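Local coordinates for protein beta-glucosidase (PDB 5M6G) that probably hydrolyses terminal, non-reducing beta-D-glucosyl residues with release of beta-D-glucose, as a member of glycosyl hydrolase family 3, at residues 156-161 / 207-212; 310-315 / 342-347; 428-433 / 475-480. One frame throughout, in Å; residues are numbered along the deposited sequence.

Contact 1: residues 156-161 / 207-212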
loop_
_atom_site.group_PDB
_atom_site.type_symbol
_atom_site.label_atom_id
_atom_site.label_comp_id
_atom_site.label_asym_id
_atom_site.label_seq_id
_atom_site.Cartn_x
_atom_site.Cartn_y
_atom_site.Cartn_z
ATOM N N ASP A 156 5.680 -9.725 -13.190
ATOM C CA ASP A 156 5.121 -9.077 -14.369
ATOM C C ASP A 156 3.680 -8.649 -14.120
ATOM O O ASP A 156 3.265 -7.553 -14.521
ATOM C CB ASP A 156 5.218 -10.014 -15.567
ATOM C CG ASP A 156 4.963 -9.302 -16.864
ATOM O OD1 ASP A 156 5.835 -8.501 -17.271
ATOM O OD2 ASP A 156 3.901 -9.535 -17.470
ATOM N N LEU A 157 2.912 -9.497 -13.431
ATOM C CA LEU A 157 1.544 -9.151 -13.057
ATOM C C LEU A 157 1.503 -7.926 -12.152
ATOM O O LEU A 157 0.639 -7.057 -12.308
ATOM C CB LEU A 157 0.893 -10.339 -12.353
ATOM C CG LEU A 157 -0.512 -10.125 -11.791
ATOM C CD1 LEU A 157 -1.505 -10.044 -12.939
ATOM C CD2 LEU A 157 -0.865 -11.269 -10.822
ATOM N N VAL A 158 2.413 -7.856 -11.180
ATOM C CA VAL A 158 2.445 -6.713 -10.273
ATOM C C VAL A 158 2.789 -5.442 -11.043
ATOM O O VAL A 158 2.223 -4.368 -10.790
ATOM C CB VAL A 158 3.428 -6.993 -9.119
ATOM C CG1 VAL A 158 3.843 -5.703 -8.385
ATOM C CG2 VAL A 158 2.809 -8.016 -8.159
ATOM N N GLN A 159 3.687 -5.556 -12.022
ATOM C CA GLN A 159 4.002 -4.419 -12.879
ATOM C C GLN A 159 2.771 -3.960 -13.664
ATOM O O GLN A 159 2.483 -2.759 -13.727
ATOM C CB GLN A 159 5.157 -4.785 -13.816
ATOM C CG GLN A 159 5.508 -3.718 -14.848
ATOM C CD GLN A 159 6.767 -4.063 -15.627
ATOM O OE1 GLN A 159 7.660 -4.735 -15.116
ATOM N NE2 GLN A 159 6.835 -3.614 -16.873
ATOM N N ARG A 160 2.006 -4.899 -14.237
ATOM C CA ARG A 160 0.802 -4.502 -14.968
ATOM C C ARG A 160 -0.193 -3.806 -14.052
ATOM O O ARG A 160 -0.891 -2.875 -14.472
ATOM C CB ARG A 160 0.141 -5.718 -15.632
ATOM C CG ARG A 160 0.768 -6.126 -16.949
ATOM C CD ARG A 160 0.999 -7.626 -16.995
ATOM N NE ARG A 160 -0.243 -8.358 -17.202
ATOM C CZ ARG A 160 -0.407 -9.652 -16.938
ATOM N NH1 ARG A 160 0.596 -10.375 -16.448
ATOM N NH2 ARG A 160 -1.583 -10.218 -17.167
ATOM N N ILE A 161 -0.289 -4.262 -12.800
ATOM C CA ILE A 161 -1.173 -3.620 -11.832
ATOM C C ILE A 161 -0.683 -2.209 -11.521
ATOM O O ILE A 161 -1.483 -1.267 -11.408
ATOM C CB ILE A 161 -1.272 -4.483 -10.562
ATOM C CG1 ILE A 161 -1.994 -5.805 -10.863
ATOM C CG2 ILE A 161 -1.959 -3.712 -9.445
ATOM C CD1 ILE A 161 -1.790 -6.885 -9.795
ATOM N N MET A 207 9.155 -7.696 -6.383
ATOM C CA MET A 207 7.902 -7.001 -6.626
ATOM C C MET A 207 8.064 -5.481 -6.697
ATOM O O MET A 207 7.062 -4.770 -6.828
ATOM C CB MET A 207 6.864 -7.385 -5.573
ATOM C CG MET A 207 6.567 -8.883 -5.539
ATOM S SD MET A 207 6.073 -9.511 -7.157
ATOM C CE MET A 207 5.340 -11.085 -6.661
ATOM N N THR A 208 9.294 -4.971 -6.633
ATOM C CA THR A 208 9.480 -3.563 -6.947
ATOM C C THR A 208 9.207 -3.285 -8.416
ATOM O O THR A 208 9.234 -2.122 -8.829
ATOM C CB THR A 208 10.901 -3.095 -6.572
ATOM O OG1 THR A 208 11.864 -3.788 -7.377
ATOM C CG2 THR A 208 11.183 -3.352 -5.103
ATOM N N SER A 209 8.935 -4.326 -9.211
ATOM C CA SER A 209 8.357 -4.125 -10.533
ATOM C C SER A 209 7.105 -3.248 -10.483
ATOM O O SER A 209 6.736 -2.654 -11.500
ATOM C CB SER A 209 8.040 -5.485 -11.161
ATOM O OG SER A 209 6.961 -6.098 -10.485
ATOM N N ALA A 210 6.449 -3.146 -9.321
ATOM C CA ALA A 210 5.364 -2.179 -9.163
ATOM C C ALA A 210 5.824 -0.767 -9.507
ATOM O O ALA A 210 5.047 0.035 -10.047
ATOM C CB ALA A 210 4.828 -2.216 -7.734
ATOM N N VAL A 211 7.082 -0.442 -9.188
ATOM C CA VAL A 211 7.622 0.886 -9.490
ATOM C C VAL A 211 7.636 1.117 -10.993
ATOM O O VAL A 211 7.255 2.190 -11.490
ATOM C CB VAL A 211 9.037 1.033 -8.901
ATOM C CG1 VAL A 211 9.676 2.364 -9.355
ATOM C CG2 VAL A 211 9.000 0.949 -7.382
ATOM N N THR A 212 8.113 0.120 -11.736
ATOM C CA THR A 212 8.205 0.245 -13.184
ATOM C C THR A 212 6.825 0.386 -13.807
ATOM O O THR A 212 6.648 1.135 -14.776
ATOM C CB THR A 212 8.942 -0.964 -13.753
ATOM O OG1 THR A 212 10.214 -1.084 -13.100
ATOM C CG2 THR A 212 9.134 -0.824 -15.255
#
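Gln-159 lies against Ser-209 and Thr-212, and its side chain can be followed outward atom by atom. CB starts 3.5 Å from the carbonyl oxygen Ser-209 O, and the alpha carbon makes a CA-H...O contact with that same oxygen. With CG anti to the backbone N (chi1 175°), the next methylene stays beside the carbonyl, CG being 3.7 Å from Ser-209 O. The chain then runs on extended. CD comes within 4.0 Å of Thr-212 CG2, and at the tip NE2 touches that same methyl while OE1 lies 4.0 Å from Ser-209 CB. The amide therefore meets carbon rather than a polar mate across the contact, and no hydrogen bond joins the two segments. The hydroxyls find partners outside the two segments: Ser-209 OG bonds to the carbonyl of Pro-155, at the start of the facing helix, and Thr-212 OG1 to Arg-269.

One residue back, Val-158 supplies the buried apolar half. Its CG1, anti to the backbone N, meets Ala-210 CB at 3.7 Å and also faces the carbonyl of Met-207, with CG1 to Met-207 O again 3.7 Å. The other methyl, CG2, approaches the sulfur of Met-207, a contact to be read with caution because that side chain has two conformers. Leu-149 of helix 146-152 touches Val-158 as well. Serine and alanine at the point of meeting present little bulk, and the alpha carbons of Gln-159 and Ala-210 come within 4.5 Å of each other. This is close helix-to-helix packing over small residues in the TIM-barrel-like N-terminal domain, where helix 155-170 belongs to the beta-alpha-beta crossover between strands 125-128 and 176-177 and packs on the start of helix 209-215.

Contact 2: residues 310-315 / 342-347. With MG (magnesium ion), chain B; SOR (sorbitol), chain L.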
loop_
_atom_site.group_PDB
_atom_site.type_symbol
_atom_site.label_atom_id
_atom_site.label_comp_id
_atom_site.label_asym_id
_atom_site.label_seq_id
_atom_site.Cartn_x
_atom_site.Cartn_y
_atom_site.Cartn_z
ATOM N N ASP A 310 7.114 10.555 6.639
ATOM C CA ASP A 310 5.777 10.038 6.895
ATOM C C ASP A 310 4.948 11.125 7.576
ATOM O O ASP A 310 5.431 12.219 7.893
ATOM C CB ASP A 310 5.831 8.750 7.730
ATOM C CG ASP A 310 4.641 7.813 7.454
ATOM O OD1 ASP A 310 3.541 8.300 7.080
ATOM O OD2 ASP A 310 4.812 6.579 7.609
ATOM N N TYR A 311 3.681 10.805 7.815
ATOM C CA TYR A 311 2.647 11.778 8.151
ATOM C C TYR A 311 2.821 12.257 9.586
ATOM O O TYR A 311 2.723 11.457 10.521
ATOM C CB TYR A 311 1.291 11.107 7.946
ATOM C CG TYR A 311 0.048 11.953 8.052
ATOM C CD1 TYR A 311 -0.650 12.056 9.252
ATOM C CD2 TYR A 311 -0.488 12.581 6.923
ATOM C CE1 TYR A 311 -1.835 12.797 9.331
ATOM C CE2 TYR A 311 -1.661 13.322 6.997
ATOM C CZ TYR A 311 -2.328 13.428 8.197
ATOM O OH TYR A 311 -3.493 14.164 8.255
ATOM N N ASP A 312 3.072 13.563 9.759
ATOM C CA ASP A 312 3.395 14.147 11.067
ATOM C C ASP A 312 4.487 13.343 11.773
ATOM O O ASP A 312 4.471 13.166 12.989
ATOM C CB ASP A 312 2.155 14.262 11.963
ATOM C CG ASP A 312 1.156 15.298 11.464
ATOM O OD1 ASP A 312 1.551 16.199 10.697
ATOM O OD2 ASP A 312 -0.035 15.206 11.836
ATOM N N ALA A 313 5.454 12.855 10.994
ATOM C CA ALA A 313 6.492 11.994 11.555
ATOM C C ALA A 313 7.498 12.766 12.400
ATOM O O ALA A 313 8.031 12.216 13.374
ATOM C CB ALA A 313 7.219 11.257 10.441
ATOM N N ILE A 314 7.805 14.015 12.034
ATOM C CA ILE A 314 8.770 14.767 12.837
ATOM C C ILE A 314 8.190 15.075 14.209
ATOM O O ILE A 314 8.934 15.204 15.188
ATOM C CB ILE A 314 9.224 16.061 12.124
ATOM C CG1 ILE A 314 8.065 17.049 11.971
ATOM C CG2 ILE A 314 9.843 15.747 10.769
ATOM C CD1 ILE A 314 8.507 18.416 11.513
ATOM N N ASP A 315 6.861 15.195 14.303
ATOM C CA ASP A 315 6.202 15.407 15.589
ATOM C C ASP A 315 6.555 14.324 16.596
ATOM O O ASP A 315 6.589 14.581 17.803
ATOM C CB ASP A 315 4.685 15.421 15.418
ATOM C CG ASP A 315 4.221 16.360 14.337
ATOM O OD1 ASP A 315 4.981 16.605 13.371
ATOM O OD2 ASP A 315 3.072 16.835 14.453
ATOM N N SER A 342 -0.210 17.167 8.675
ATOM C CA SER A 342 -1.668 17.249 8.704
ATOM C C SER A 342 -2.170 18.679 8.800
ATOM O O SER A 342 -3.345 18.930 8.506
ATOM C CB SER A 342 -2.228 16.451 9.886
ATOM O OG SER A 342 -1.756 16.952 11.129
ATOM N N SER A 343 -1.307 19.603 9.222
ATOM C CA SER A 343 -1.633 21.007 9.420
ATOM C C SER A 343 -0.358 21.708 9.860
ATOM O O SER A 343 0.712 21.087 9.878
ATOM C CB SER A 343 -2.722 21.183 10.475
ATOM O OG SER A 343 -2.263 20.691 11.730
ATOM N N ARG A 344 -0.466 22.988 10.222
ATOM C CA ARG A 344 0.644 23.768 10.780
ATOM C C ARG A 344 1.734 24.075 9.748
ATOM O O ARG A 344 2.902 24.236 10.105
ATOM C CB ARG A 344 1.253 23.070 12.006
ATOM C CG ARG A 344 0.363 23.063 13.240
ATOM C CD ARG A 344 0.594 21.794 14.048
ATOM N NE ARG A 344 0.275 20.606 13.249
ATOM C CZ ARG A 344 0.947 19.462 13.324
ATOM N NH1 ARG A 344 0.605 18.434 12.556
ATOM N NH2 ARG A 344 1.969 19.351 14.163
ATOM N N HIS A 345 1.365 24.185 8.469
ATOM C CA HIS A 345 2.345 24.474 7.423
ATOM C C HIS A 345 3.041 25.815 7.651
ATOM O O HIS A 345 4.253 25.941 7.432
ATOM C CB HIS A 345 1.663 24.457 6.056
ATOM C CG HIS A 345 0.342 25.159 6.037
ATOM N ND1 HIS A 345 -0.797 24.613 6.586
ATOM C CD2 HIS A 345 -0.019 26.367 5.542
ATOM C CE1 HIS A 345 -1.805 25.453 6.434
ATOM N NE2 HIS A 345 -1.362 26.523 5.796
ATOM N N GLU A 346 2.295 26.829 8.081
ATOM C CA GLU A 346 2.917 28.123 8.328
ATOM C C GLU A 346 3.910 28.039 9.475
ATOM O O GLU A 346 4.975 28.667 9.427
ATOM C CB GLU A 346 1.849 29.176 8.615
ATOM C CG GLU A 346 2.406 30.584 8.785
ATOM C CD GLU A 346 1.303 31.625 8.828
ATOM O OE1 GLU A 346 0.127 31.235 8.702
ATOM O OE2 GLU A 346 1.611 32.826 8.976
ATOM N N LYS A 347 3.588 27.261 10.510
ATOM C CA LYS A 347 4.530 27.114 11.611
ATOM C C LYS A 347 5.772 26.359 11.168
ATOM O O LYS A 347 6.885 26.712 11.566
ATOM C CB LYS A 347 3.879 26.413 12.800
ATOM C CG LYS A 347 4.839 26.255 13.979
ATOM C CD LYS A 347 4.125 25.748 15.208
ATOM C CE LYS A 347 3.669 24.314 15.007
ATOM N NZ LYS A 347 3.159 23.737 16.274
HETATM MG MG MG B . 7.078 16.360 19.162
HETATM C C1 SOR L . 2.163 5.447 4.994
HETATM C C2 SOR L . 1.076 6.297 4.360
HETATM C C3 SOR L . 0.589 7.319 5.383
HETATM C C4 SOR L . -0.725 7.957 4.940
HETATM C C5 SOR L . -1.533 8.534 6.106
HETATM C C6 SOR L . -2.950 8.807 5.612
HETATM O O1 SOR L . 2.262 4.203 4.344
HETATM O O2 SOR L . 1.591 6.955 3.216
HETATM O O3 SOR L . 1.575 8.308 5.522
HETATM O O4 SOR L . -0.466 8.975 3.994
HETATM O O5 SOR L . -1.560 7.656 7.224
HETATM O O6 SOR L . -3.835 8.956 6.702
HETATM O O HOH W 1 6.451 18.007 20.579
#
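A salt-bridge network of Asp-312, Asp-315 and Arg-344 lies between the sorbitol pocket and a magnesium site. Asp-315 and Arg-344 meet tip to tip: NH2 donates to OD2 of Asp-315 at 2.8 Å, an almost straight bond (168°) in the guanidinium plane, while the carboxylate is turned 83° from that plane. The carboxylate of Asp-322, a residue whose backbone carbonyl binds the magnesium, forms a second salt bridge with NH2. The guanidinium is further steadied in its own plane by NE, which donates to Ser-343 OG at 3.0 Å, so its rotation is fixed from more than one edge.

Asp-312 accepts through both carboxylate oxygens. Its OD2 takes the hydroxyl of Ser-342 on the syn lone pair, OG to OD2 being 2.6 Å; its OD1 takes the backbone N of Ser-342 at 2.9 Å and, weakly, Arg-344 NH1. In the TIM-barrel-like domain these residues follow strands 306-308 and 339-341, and Arg-344 is the N-cap residue of helix 345-357.

Toward the pocket, Tyr-311 brings its OH to 3.1 Å from Ser-342 CB, a tight approach. Its neighbour Asp-310 accepts from two donors at OD1, the O3 hydroxyl of sorbitol at 2.5 Å and the N of Tyr-311. Five residues on from Asp-310, Asp-315 O binds the magnesium ion at 2.3 Å; Asp-318, Gln-320, Asp-322, Glu-327 and a water complete that site.

Contact 3: residues 428-433 / 475-480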
loop_
_atom_site.group_PDB
_atom_site.type_symbol
_atom_site.label_atom_id
_atom_site.label_comp_id
_atom_site.label_asym_id
_atom_site.label_seq_id
_atom_site.Cartn_x
_atom_site.Cartn_y
_atom_site.Cartn_z
ATOM N N GLY A 428 -24.572 -29.073 -10.138
ATOM C CA GLY A 428 -25.949 -28.755 -9.807
ATOM C C GLY A 428 -26.374 -29.058 -8.381
ATOM O O GLY A 428 -27.455 -28.599 -7.977
ATOM N N GLY A 429 -25.601 -29.808 -7.591
ATOM C CA GLY A 429 -25.996 -30.075 -6.214
ATOM C C GLY A 429 -25.923 -28.830 -5.347
ATOM O O GLY A 429 -25.137 -27.921 -5.594
ATOM N N LYS A 430 -26.776 -28.786 -4.322
ATOM C CA LYS A 430 -26.842 -27.630 -3.431
ATOM C C LYS A 430 -25.496 -27.373 -2.760
ATOM O O LYS A 430 -24.837 -28.301 -2.286
ATOM C CB LYS A 430 -27.879 -27.863 -2.334
ATOM C CG LYS A 430 -29.298 -28.002 -2.773
ATOM C CD LYS A 430 -30.047 -28.841 -1.759
ATOM C CE LYS A 430 -30.029 -28.190 -0.394
ATOM N NZ LYS A 430 -31.078 -28.796 0.477
ATOM N N LEU A 431 -25.112 -26.101 -2.680
ATOM C CA LEU A 431 -23.924 -25.676 -1.953
ATOM C C LEU A 431 -24.336 -24.797 -0.784
ATOM O O LEU A 431 -25.340 -24.082 -0.849
ATOM C CB LEU A 431 -22.950 -24.906 -2.856
ATOM C CG LEU A 431 -22.217 -25.760 -3.884
ATOM C CD1 LEU A 431 -21.469 -24.873 -4.860
ATOM C CD2 LEU A 431 -21.251 -26.713 -3.181
ATOM N N PHE A 432 -23.571 -24.867 0.298
ATOM C CA PHE A 432 -23.773 -23.961 1.419
ATOM C C PHE A 432 -22.576 -23.030 1.560
ATOM O O PHE A 432 -21.423 -23.464 1.462
ATOM C CB PHE A 432 -23.991 -24.707 2.741
ATOM C CG PHE A 432 -24.725 -23.883 3.761
ATOM C CD1 PHE A 432 -24.051 -22.948 4.546
ATOM C CD2 PHE A 432 -26.105 -23.994 3.890
ATOM C CE1 PHE A 432 -24.737 -22.172 5.467
ATOM C CE2 PHE A 432 -26.793 -23.223 4.811
ATOM C CZ PHE A 432 -26.110 -22.307 5.599
ATOM N N VAL A 433 -22.854 -21.750 1.791
ATOM C CA VAL A 433 -21.810 -20.760 2.027
ATOM C C VAL A 433 -22.104 -20.047 3.339
ATOM O O VAL A 433 -23.256 -19.705 3.629
ATOM C CB VAL A 433 -21.687 -19.762 0.855
ATOM C CG1 VAL A 433 -20.554 -18.736 1.121
ATOM C CG2 VAL A 433 -21.422 -20.523 -0.438
ATOM N N GLY A 475 -25.574 -23.466 -12.227
ATOM C CA GLY A 475 -26.654 -24.422 -12.213
ATOM C C GLY A 475 -27.016 -24.945 -10.845
ATOM O O GLY A 475 -27.884 -25.816 -10.736
ATOM N N SER A 476 -26.393 -24.435 -9.786
ATOM C CA SER A 476 -26.578 -24.962 -8.444
ATOM C C SER A 476 -27.358 -23.978 -7.588
ATOM O O SER A 476 -27.179 -22.760 -7.702
ATOM C CB SER A 476 -25.230 -25.255 -7.758
ATOM O OG SER A 476 -24.523 -26.307 -8.398
ATOM N N GLU A 477 -28.209 -24.522 -6.725
ATOM C CA GLU A 477 -28.732 -23.760 -5.600
ATOM C C GLU A 477 -27.596 -23.469 -4.628
ATOM O O GLU A 477 -26.796 -24.358 -4.307
ATOM C CB GLU A 477 -29.835 -24.548 -4.903
ATOM C CG GLU A 477 -30.335 -23.948 -3.612
ATOM C CD GLU A 477 -31.449 -24.778 -2.993
ATOM O OE1 GLU A 477 -31.779 -25.840 -3.559
ATOM O OE2 GLU A 477 -32.002 -24.366 -1.952
ATOM N N VAL A 478 -27.510 -22.225 -4.167
ATOM C CA VAL A 478 -26.448 -21.809 -3.251
ATOM C C VAL A 478 -27.121 -21.118 -2.079
ATOM O O VAL A 478 -27.691 -20.028 -2.241
ATOM C CB VAL A 478 -25.420 -20.878 -3.918
ATOM C CG1 VAL A 478 -24.338 -20.467 -2.908
ATOM C CG2 VAL A 478 -24.802 -21.550 -5.133
ATOM N N THR A 479 -27.069 -21.746 -0.913
ATOM C CA THR A 479 -27.655 -21.213 0.306
ATOM C C THR A 479 -26.570 -20.484 1.085
ATOM O O THR A 479 -25.481 -21.029 1.290
ATOM C CB THR A 479 -28.239 -22.332 1.174
ATOM O OG1 THR A 479 -29.125 -23.153 0.397
ATOM C CG2 THR A 479 -28.982 -21.755 2.367
ATOM N N TYR A 480 -26.865 -19.267 1.528
ATOM C CA TYR A 480 -25.909 -18.482 2.297
ATOM C C TYR A 480 -26.510 -18.099 3.637
ATOM O O TYR A 480 -27.635 -17.594 3.694
ATOM C CB TYR A 480 -25.478 -17.214 1.554
ATOM C CG TYR A 480 -24.772 -16.239 2.471
ATOM C CD1 TYR A 480 -23.490 -16.503 2.938
ATOM C CD2 TYR A 480 -25.396 -15.069 2.886
ATOM C CE1 TYR A 480 -22.839 -15.622 3.791
ATOM C CE2 TYR A 480 -24.756 -14.176 3.727
ATOM C CZ TYR A 480 -23.481 -14.457 4.177
ATOM O OH TYR A 480 -22.849 -13.578 5.024
#
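Phe-432 carries CG anti to the backbone N (chi1 -157°), and Thr-479 turns OG1 anti to its carbonyl carbon (chi1 -52°), which leaves the methyl CG2 anti to N and brings it against the ring. There CE2 of Phe-432 meets CG2 of Thr-479 at 3.6 Å. The carbonyl oxygen Thr-479 O lies over one ring face, 3.8 Å above the plane of Phe-432 and displaced toward the rim. Thr-479 OG1 is bonded to Tyr-491, whose ring packs edge-to-face with that of Phe-432. An alanine in place of Phe-432 would probably leave a gap beside the Thr-479 methyl and deprive the Tyr-491 ring of its edge-to-face partner.

Between the backbones three bonds run in parallel register: Leu-431 N to Glu-477 O at 2.9 Å, Thr-479 N to Leu-431 O at 2.9 Å, and Val-433 N to Thr-479 O at 2.8 Å. Strands 431-434 and 478-480 are the adjacent parallel strands of a beta-alpha-beta crossover through helix 465-472, with 478-480 at one edge of the mixed sheet of the C-terminal domain.

On the other sheet face, Val-433 CG2 touches Val-478 CG1 at 3.8 Å, and Leu-466 and Ile-469 of the crossover helix cover Val-433. Just before the strands begin, Lys-430 and Glu-477 lie side by side, pointing the same way. Lys-430 CG comes within 3.4 Å of Glu-477 OE1, whereas its NZ is hydrogen-bonded to Ser-490.

The three contacts follow one another along the chain, each closing before the next opens, and none touches another. Contacts 1 and 2 belong to the N-terminal domain and lie on opposite sides of the chain's centre, their own centres about 31 Å apart and their nearest atoms about 17 Å. Contact 2 reaches the ligand directly through Asp-310, whereas in contact 1 the Ala-210 side chain lies about 14 Å from sorbitol and about 11 Å from that of Lys-231, which also binds sorbitol. Contact 3, in the C-terminal domain, is remote from these sites: its centre is about 37 Å from that of contact 1 and about 54 Å from that of contact 2.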